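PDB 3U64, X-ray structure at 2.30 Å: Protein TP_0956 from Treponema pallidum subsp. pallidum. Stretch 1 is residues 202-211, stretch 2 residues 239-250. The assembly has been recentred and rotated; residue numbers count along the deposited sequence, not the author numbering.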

ATOM      1  N   TRP A 202      13.357  -4.157  30.478  1.00 31.38           N
ATOM      2  CA  TRP A 202      12.667  -3.889  31.727  1.00 33.57           C
ATOM      3  C   TRP A 202      11.289  -3.351  31.474  1.00 36.94           C
ATOM      4  O   TRP A 202      10.373  -3.565  32.274  1.00 42.58           O
ATOM      5  CB  TRP A 202      13.441  -2.873  32.559  1.00 31.98           C
ATOM      6  CG  TRP A 202      14.792  -3.351  32.899  1.00 30.40           C
ATOM      7  CD1 TRP A 202      15.970  -2.905  32.388  1.00 33.06           C
ATOM      8  CD2 TRP A 202      15.117  -4.403  33.810  1.00 35.41           C
ATOM      9  NE1 TRP A 202      17.014  -3.602  32.933  1.00 39.97           N
ATOM     10  CE2 TRP A 202      16.522  -4.525  33.819  1.00 39.33           C
ATOM     11  CE3 TRP A 202      14.362  -5.234  34.643  1.00 39.60           C
ATOM     12  CZ2 TRP A 202      17.193  -5.451  34.628  1.00 40.73           C
ATOM     13  CZ3 TRP A 202      15.031  -6.159  35.444  1.00 42.67           C
ATOM     14  CH2 TRP A 202      16.432  -6.258  35.425  1.00 41.37           C
ATOM     15  N   ASN A 203      11.159  -2.623  30.372  1.00 31.66           N
ATOM     16  CA  ASN A 203       9.876  -2.072  29.969  1.00 35.58           C
ATOM     17  C   ASN A 203       8.865  -3.186  29.650  1.00 33.95           C
ATOM     18  O   ASN A 203       7.747  -3.195  30.170  1.00 33.19           O
ATOM     19  CB  ASN A 203      10.058  -1.108  28.784  1.00 36.84           C
ATOM     20  CG  ASN A 203       8.762  -0.432  28.380  1.00 39.19           C
ATOM     21  OD1 ASN A 203       8.300  -0.558  27.242  1.00 40.08           O
ATOM     22  ND2 ASN A 203       8.150   0.262  29.322  1.00 32.34           N
ATOM     23  N   VAL A 204       9.260  -4.133  28.806  1.00 30.68           N
ATOM     24  CA  VAL A 204       8.376  -5.250  28.485  1.00 28.61           C
ATOM     25  C   VAL A 204       8.078  -6.089  29.734  1.00 36.16           C
ATOM     26  O   VAL A 204       6.953  -6.531  29.925  1.00 35.38           O
ATOM     27  CB  VAL A 204       8.936  -6.124  27.357  1.00 34.96           C
ATOM     28  CG1 VAL A 204       8.021  -7.299  27.101  1.00 32.91           C
ATOM     29  CG2 VAL A 204       9.102  -5.297  26.092  1.00 36.81           C
ATOM     30  N   LEU A 205       9.068  -6.274  30.606  1.00 34.54           N
ATOM     31  CA  LEU A 205       8.852  -7.061  31.824  1.00 36.86           C
ATOM     32  C   LEU A 205       7.878  -6.363  32.771  1.00 38.40           C
ATOM     33  O   LEU A 205       7.038  -7.014  33.417  1.00 40.58           O
ATOM     34  CB  LEU A 205      10.176  -7.386  32.539  1.00 31.84           C
ATOM     35  CG  LEU A 205      11.009  -8.461  31.849  1.00 37.40           C
ATOM     36  CD1 LEU A 205      12.394  -8.622  32.490  1.00 33.03           C
ATOM     37  CD2 LEU A 205      10.231  -9.772  31.864  1.00 36.61           C
ATOM     38  N   THR A 206       7.996  -5.045  32.872  1.00 33.68           N
ATOM     39  CA  THR A 206       7.089  -4.286  33.741  1.00 38.59           C
ATOM     40  C   THR A 206       5.663  -4.556  33.291  1.00 35.80           C
ATOM     41  O   THR A 206       4.803  -4.919  34.087  1.00 37.70           O
ATOM     42  CB  THR A 206       7.356  -2.777  33.677  1.00 30.20           C
ATOM     43  OG1 THR A 206       8.712  -2.523  34.069  1.00 43.76           O
ATOM     44  CG2 THR A 206       6.402  -2.015  34.634  1.00 25.90           C
ATOM     45  N   LYS A 207       5.435  -4.415  31.993  1.00 37.61           N
ATOM     46  CA  LYS A 207       4.117  -4.632  31.428  1.00 40.63           C
ATOM     47  C   LYS A 207       3.644  -6.061  31.639  1.00 43.27           C
ATOM     48  O   LYS A 207       2.503  -6.277  32.021  1.00 40.05           O
ATOM     49  CB  LYS A 207       4.086  -4.232  29.957  1.00 30.84           C
ATOM     50  CG  LYS A 207       4.313  -2.744  29.775  1.00 31.85           C
ATOM     51  CD  LYS A 207       3.981  -2.237  28.362  1.00 30.98           C
ATOM     52  CE  LYS A 207       5.090  -2.548  27.389  1.00 49.73           C
ATOM     53  NZ  LYS A 207       4.780  -1.991  26.035  1.00 59.63           N
ATOM     54  N   PHE A 208       4.522  -7.040  31.440  1.00 47.09           N
ATOM     55  CA  PHE A 208       4.103  -8.413  31.656  1.00 39.11           C
ATOM     56  C   PHE A 208       3.691  -8.644  33.106  1.00 35.26           C
ATOM     57  O   PHE A 208       2.592  -9.141  33.371  1.00 36.47           O
ATOM     58  CB  PHE A 208       5.184  -9.437  31.263  1.00 47.89           C
ATOM     59  CG  PHE A 208       4.862 -10.855  31.724  1.00 47.15           C
ATOM     60  CD1 PHE A 208       4.043 -11.697  30.953  1.00 42.97           C
ATOM     61  CD2 PHE A 208       5.340 -11.324  32.943  1.00 39.42           C
ATOM     62  CE1 PHE A 208       3.721 -13.001  31.390  1.00 37.32           C
ATOM     63  CE2 PHE A 208       5.033 -12.624  33.385  1.00 41.98           C
ATOM     64  CZ  PHE A 208       4.221 -13.461  32.607  1.00 41.46           C
ATOM     65  N   TYR A 209       4.570  -8.296  34.046  1.00 39.33           N
ATOM     66  CA  TYR A 209       4.319  -8.594  35.466  1.00 36.48           C
ATOM     67  C   TYR A 209       3.067  -7.920  35.953  1.00 39.53           C
ATOM     68  O   TYR A 209       2.323  -8.501  36.722  1.00 41.04           O
ATOM     69  CB  TYR A 209       5.492  -8.172  36.345  1.00 37.09           C
ATOM     70  CG  TYR A 209       6.693  -9.039  36.142  1.00 39.45           C
ATOM     71  CD1 TYR A 209       6.559 -10.418  36.025  1.00 38.96           C
ATOM     72  CD2 TYR A 209       7.959  -8.484  36.037  1.00 46.55           C
ATOM     73  CE1 TYR A 209       7.661 -11.225  35.820  1.00 38.61           C
ATOM     74  CE2 TYR A 209       9.064  -9.276  35.830  1.00 44.19           C
ATOM     75  CZ  TYR A 209       8.912 -10.642  35.717  1.00 44.74           C
ATOM     76  OH  TYR A 209      10.025 -11.419  35.507  1.00 52.33           O
ATOM     77  N   ALA A 210       2.831  -6.687  35.505  1.00 40.13           N
ATOM     78  CA  ALA A 210       1.703  -5.920  36.020  1.00 42.43           C
ATOM     79  C   ALA A 210       0.384  -6.478  35.502  1.00 51.52           C
ATOM     80  O   ALA A 210      -0.644  -6.388  36.161  1.00 49.76           O
ATOM     81  CB  ALA A 210       1.840  -4.437  35.646  1.00 43.53           C
ATOM     82  N   ALA A 211       0.428  -7.057  34.310  1.00 52.54           N
ATOM     83  CA  ALA A 211      -0.786  -7.480  33.641  1.00 48.72           C
ATOM     84  C   ALA A 211      -1.031  -8.971  33.785  1.00 54.98           C
ATOM     85  O   ALA A 211      -2.136  -9.448  33.534  1.00 64.02           O
ATOM     86  CB  ALA A 211      -0.731  -7.101  32.165  1.00 45.74           C
ATOM     87  N   PRO A 239       8.896   8.648  25.646  1.00 37.56           N
ATOM     88  CA  PRO A 239       7.539   8.759  26.205  1.00 37.32           C
ATOM     89  C   PRO A 239       7.054   7.440  26.783  1.00 36.32           C
ATOM     90  O   PRO A 239       6.175   7.425  27.640  1.00 36.53           O
ATOM     91  CB  PRO A 239       6.676   9.130  24.990  1.00 30.52           C
ATOM     92  CG  PRO A 239       7.613   9.327  23.852  1.00 42.57           C
ATOM     93  CD  PRO A 239       8.884   8.623  24.179  1.00 41.28           C
ATOM     94  N   ASP A 240       7.646   6.345  26.322  1.00 44.21           N
ATOM     95  CA  ASP A 240       7.164   5.005  26.655  1.00 42.33           C
ATOM     96  C   ASP A 240       7.273   4.647  28.111  1.00 43.37           C
ATOM     97  O   ASP A 240       6.394   3.979  28.641  1.00 45.47           O
ATOM     98  CB  ASP A 240       7.881   3.947  25.821  1.00 46.99           C
ATOM     99  CG  ASP A 240       7.345   3.884  24.419  1.00 65.67           C
ATOM    100  OD1 ASP A 240       6.111   3.728  24.271  1.00 73.83           O
ATOM    101  OD2 ASP A 240       8.137   4.032  23.471  1.00 74.03           O
ATOM    102  N   HIS A 241       8.349   5.060  28.766  1.00 36.39           N
ATOM    103  CA  HIS A 241       8.456   4.718  30.172  1.00 41.72           C
ATOM    104  C   HIS A 241       7.404   5.471  30.978  1.00 42.38           C
ATOM    105  O   HIS A 241       6.868   4.924  31.925  1.00 44.42           O
ATOM    106  CB  HIS A 241       9.886   4.866  30.721  1.00 40.75           C
ATOM    107  CG  HIS A 241      10.336   6.279  30.920  1.00 42.76           C
ATOM    108  ND1 HIS A 241      10.743   7.085  29.883  1.00 52.02           N
ATOM    109  CD2 HIS A 241      10.507   7.006  32.049  1.00 50.77           C
ATOM    110  CE1 HIS A 241      11.114   8.261  30.359  1.00 47.78           C
ATOM    111  NE2 HIS A 241      10.978   8.239  31.670  1.00 45.65           N
ATOM    112  N   HIS A 242       7.062   6.697  30.566  1.00 41.65           N
ATOM    113  CA  HIS A 242       5.972   7.444  31.221  1.00 39.03           C
ATOM    114  C   HIS A 242       4.630   6.732  31.029  1.00 36.62           C
ATOM    115  O   HIS A 242       3.856   6.578  31.980  1.00 36.43           O
ATOM    116  CB  HIS A 242       5.873   8.906  30.722  1.00 35.82           C
ATOM    117  CG  HIS A 242       7.114   9.715  30.958  1.00 38.00           C
ATOM    118  ND1 HIS A 242       7.548  10.067  32.222  1.00 40.21           N
ATOM    119  CD2 HIS A 242       8.026  10.227  30.094  1.00 37.21           C
ATOM    120  CE1 HIS A 242       8.669  10.761  32.124  1.00 37.79           C
ATOM    121  NE2 HIS A 242       8.984  10.868  30.846  1.00 36.83           N
ATOM    122  N   ILE A 243       4.364   6.298  29.799  1.00 34.83           N
ATOM    123  CA  ILE A 243       3.121   5.593  29.476  1.00 36.93           C
ATOM    124  C   ILE A 243       3.021   4.262  30.229  1.00 41.43           C
ATOM    125  O   ILE A 243       1.977   3.919  30.783  1.00 35.00           O
ATOM    126  CB  ILE A 243       3.002   5.348  27.964  1.00 43.92           C
ATOM    127  CG1 ILE A 243       2.831   6.698  27.255  1.00 48.50           C
ATOM    128  CG2 ILE A 243       1.842   4.354  27.666  1.00 29.83           C
ATOM    129  CD1 ILE A 243       2.899   6.627  25.754  1.00 50.21           C
ATOM    130  N   THR A 244       4.122   3.521  30.267  1.00 32.76           N
ATOM    131  CA  THR A 244       4.157   2.287  31.037  1.00 31.02           C
ATOM    132  C   THR A 244       3.812   2.533  32.513  1.00 38.14           C
ATOM    133  O   THR A 244       3.004   1.805  33.101  1.00 38.11           O
ATOM    134  CB  THR A 244       5.511   1.589  30.892  1.00 41.55           C
ATOM    135  OG1 THR A 244       5.664   1.137  29.533  1.00 39.58           O
ATOM    136  CG2 THR A 244       5.619   0.406  31.874  1.00 44.57           C
ATOM    137  N   TYR A 245       4.395   3.575  33.103  1.00 34.09           N
ATOM    138  CA  TYR A 245       4.079   3.928  34.485  1.00 40.61           C
ATOM    139  C   TYR A 245       2.580   4.168  34.670  1.00 41.55           C
ATOM    140  O   TYR A 245       1.959   3.627  35.590  1.00 43.20           O
ATOM    141  CB  TYR A 245       4.863   5.163  34.923  1.00 44.77           C
ATOM    142  CG  TYR A 245       4.705   5.475  36.391  1.00 51.33           C
ATOM    143  CD1 TYR A 245       5.322   4.684  37.356  1.00 53.29           C
ATOM    144  CD2 TYR A 245       3.933   6.555  36.820  1.00 57.82           C
ATOM    145  CE1 TYR A 245       5.177   4.956  38.711  1.00 58.65           C
ATOM    146  CE2 TYR A 245       3.780   6.838  38.175  1.00 62.72           C
ATOM    147  CZ  TYR A 245       4.409   6.031  39.117  1.00 68.43           C
ATOM    148  OH  TYR A 245       4.278   6.287  40.463  1.00 76.48           O
ATOM    149  N   ALA A 246       1.996   4.952  33.771  1.00 46.36           N
ATOM    150  CA  ALA A 246       0.575   5.306  33.865  1.00 56.70           C
ATOM    151  C   ALA A 246      -0.340   4.099  33.661  1.00 49.40           C
ATOM    152  O   ALA A 246      -1.267   3.861  34.429  1.00 53.50           O
ATOM    153  CB  ALA A 246       0.233   6.403  32.850  1.00 51.79           C
ATOM    154  N   ASP A 247      -0.049   3.339  32.619  1.00 43.03           N
ATOM    155  CA  ASP A 247      -0.921   2.286  32.132  1.00 44.96           C
ATOM    156  C   ASP A 247      -0.796   0.976  32.912  1.00 48.89           C
ATOM    157  O   ASP A 247      -1.797   0.381  33.318  1.00 59.06           O
ATOM    158  CB  ASP A 247      -0.604   2.053  30.656  1.00 48.00           C
ATOM    159  CG  ASP A 247      -1.615   1.171  29.970  1.00 60.80           C
ATOM    160  OD1 ASP A 247      -2.772   1.130  30.428  1.00 71.59           O
ATOM    161  OD2 ASP A 247      -1.254   0.533  28.956  1.00 68.92           O
ATOM    162  N   ALA A 248       0.435   0.524  33.118  1.00 46.84           N
ATOM    163  CA  ALA A 248       0.678  -0.747  33.799  1.00 50.81           C
ATOM    164  C   ALA A 248       0.583  -0.643  35.324  1.00 52.76           C
ATOM    165  O   ALA A 248       0.134  -1.578  35.987  1.00 54.48           O
ATOM    166  CB  ALA A 248       2.034  -1.318  33.390  1.00 50.60           C
ATOM    167  N   LEU A 249       1.001   0.497  35.870  1.00 50.00           N
ATOM    168  CA  LEU A 249       1.121   0.651  37.316  1.00 42.13           C
ATOM    169  C   LEU A 249       0.049   1.544  37.937  1.00 52.86           C
ATOM    170  O   LEU A 249      -0.505   1.209  38.981  1.00 50.51           O
ATOM    171  CB  LEU A 249       2.498   1.188  37.692  1.00 32.47           C
ATOM    172  CG  LEU A 249       3.737   0.390  37.268  1.00 49.60           C
ATOM    173  CD1 LEU A 249       4.983   0.983  37.895  1.00 49.50           C
ATOM    174  CD2 LEU A 249       3.611  -1.077  37.651  1.00 56.24           C
ATOM    175  N   CYS A 250      -0.227   2.688  37.320  1.00 51.51           N
ATOM    176  CA  CYS A 250      -1.184   3.621  37.910  1.00 49.11           C
ATOM    177  C   CYS A 250      -2.608   3.110  37.824  1.00 43.88           C
ATOM    178  O   CYS A 250      -3.367   3.225  38.780  1.00 46.32           O
ATOM    179  CB  CYS A 250      -1.059   5.015  37.302  1.00 42.62           C
ATOM    180  SG  CYS A 250       0.458   5.843  37.840  1.00 51.41           S
TER

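Two helices of one chain pack side by side in nearly the same direction, through a small contact made of short side chains and one cross-helix hydrogen bond. Residues 202-211 lie within a helix that begins earlier in the chain. The second helix takes up most of the other stretch and runs on through Cys250. The two axes approach to 9.1 Å, and their N-to-C directions differ by 16°. Because the directions agree, the register advances along both helices together. The CA atoms of Asn203 and His241 are 6.9 Å apart, and those of Lys207 and Ala248 are 5.7 Å apart. The buried surface is modest, 316 Å² with both sides summed.

The polar end of the contact centres on Thr244. Asn203 points toward the second helix and holds a t rotamer, which brings its amide across the gap. Its ND2 donates a hydrogen bond to OG1 of Thr244. The distance from Asn203 ND2 to Thr244 OG1 is 2.6 Å, and the N-H...acceptor angle is 152°, so the bond is short and reasonably straight. The same hydroxyl also acts as a donor. Thr244 OG1 bonds to the backbone O of Asp240 at 3.1 Å, one turn earlier in its own helix. That carbonyl also accepts the helical bond from Thr244 N, at 2.8 Å from Thr244 N to Asp240 O. The hydroxyl therefore relays the amide of Asn203 to the backbone of the second helix. Lys207 adds aliphatic cover here, with its CD 3.9 Å from Thr244 OG1.

Thr206 has a similar arrangement on the first helix. Its OG1 donates to the backbone O of Trp202, with 2.7 Å between Thr206 OG1 and Trp202 O. Both threonines adopt the m rotamer, and both satisfy their hydroxyls as donors to the carbonyl four residues back. Their methyl groups meet between the helices: Thr206 CG2 lies 3.8 Å from Thr244 CG2. Thr206 CG2 is also 4.2 Å from Leu249 CD2.

Further along, alanines keep the contact close. Ala210 and Ala248 both point toward the opposing stretch, and their CB atoms are 3.9 Å apart. Ala210 CB comes within 3.3 Å of the backbone O of Ala248, so a methyl group here sits almost directly against the other main chain. Ala248 CB also lies 4.4 Å from Lys207 CA. Leu249 starts out sideways, but the end of its side chain comes nearer to the first helix. Its CD2 reaches 4.3 Å from Ala210 CB, adding to the apolar packing.

The first helix keeps regular i-to-i+4 bonds through most of its length, such as Ala210 N to Thr206 O at 3.0 Å. The second widens into a pi-type turn at 245-250. There Tyr245 O accepts from Cys250 N at 2.9 Å as well as from Leu249 N at 3.3 Å. Ala248 and Leu249, which both touch the first helix, lie within this wider turn.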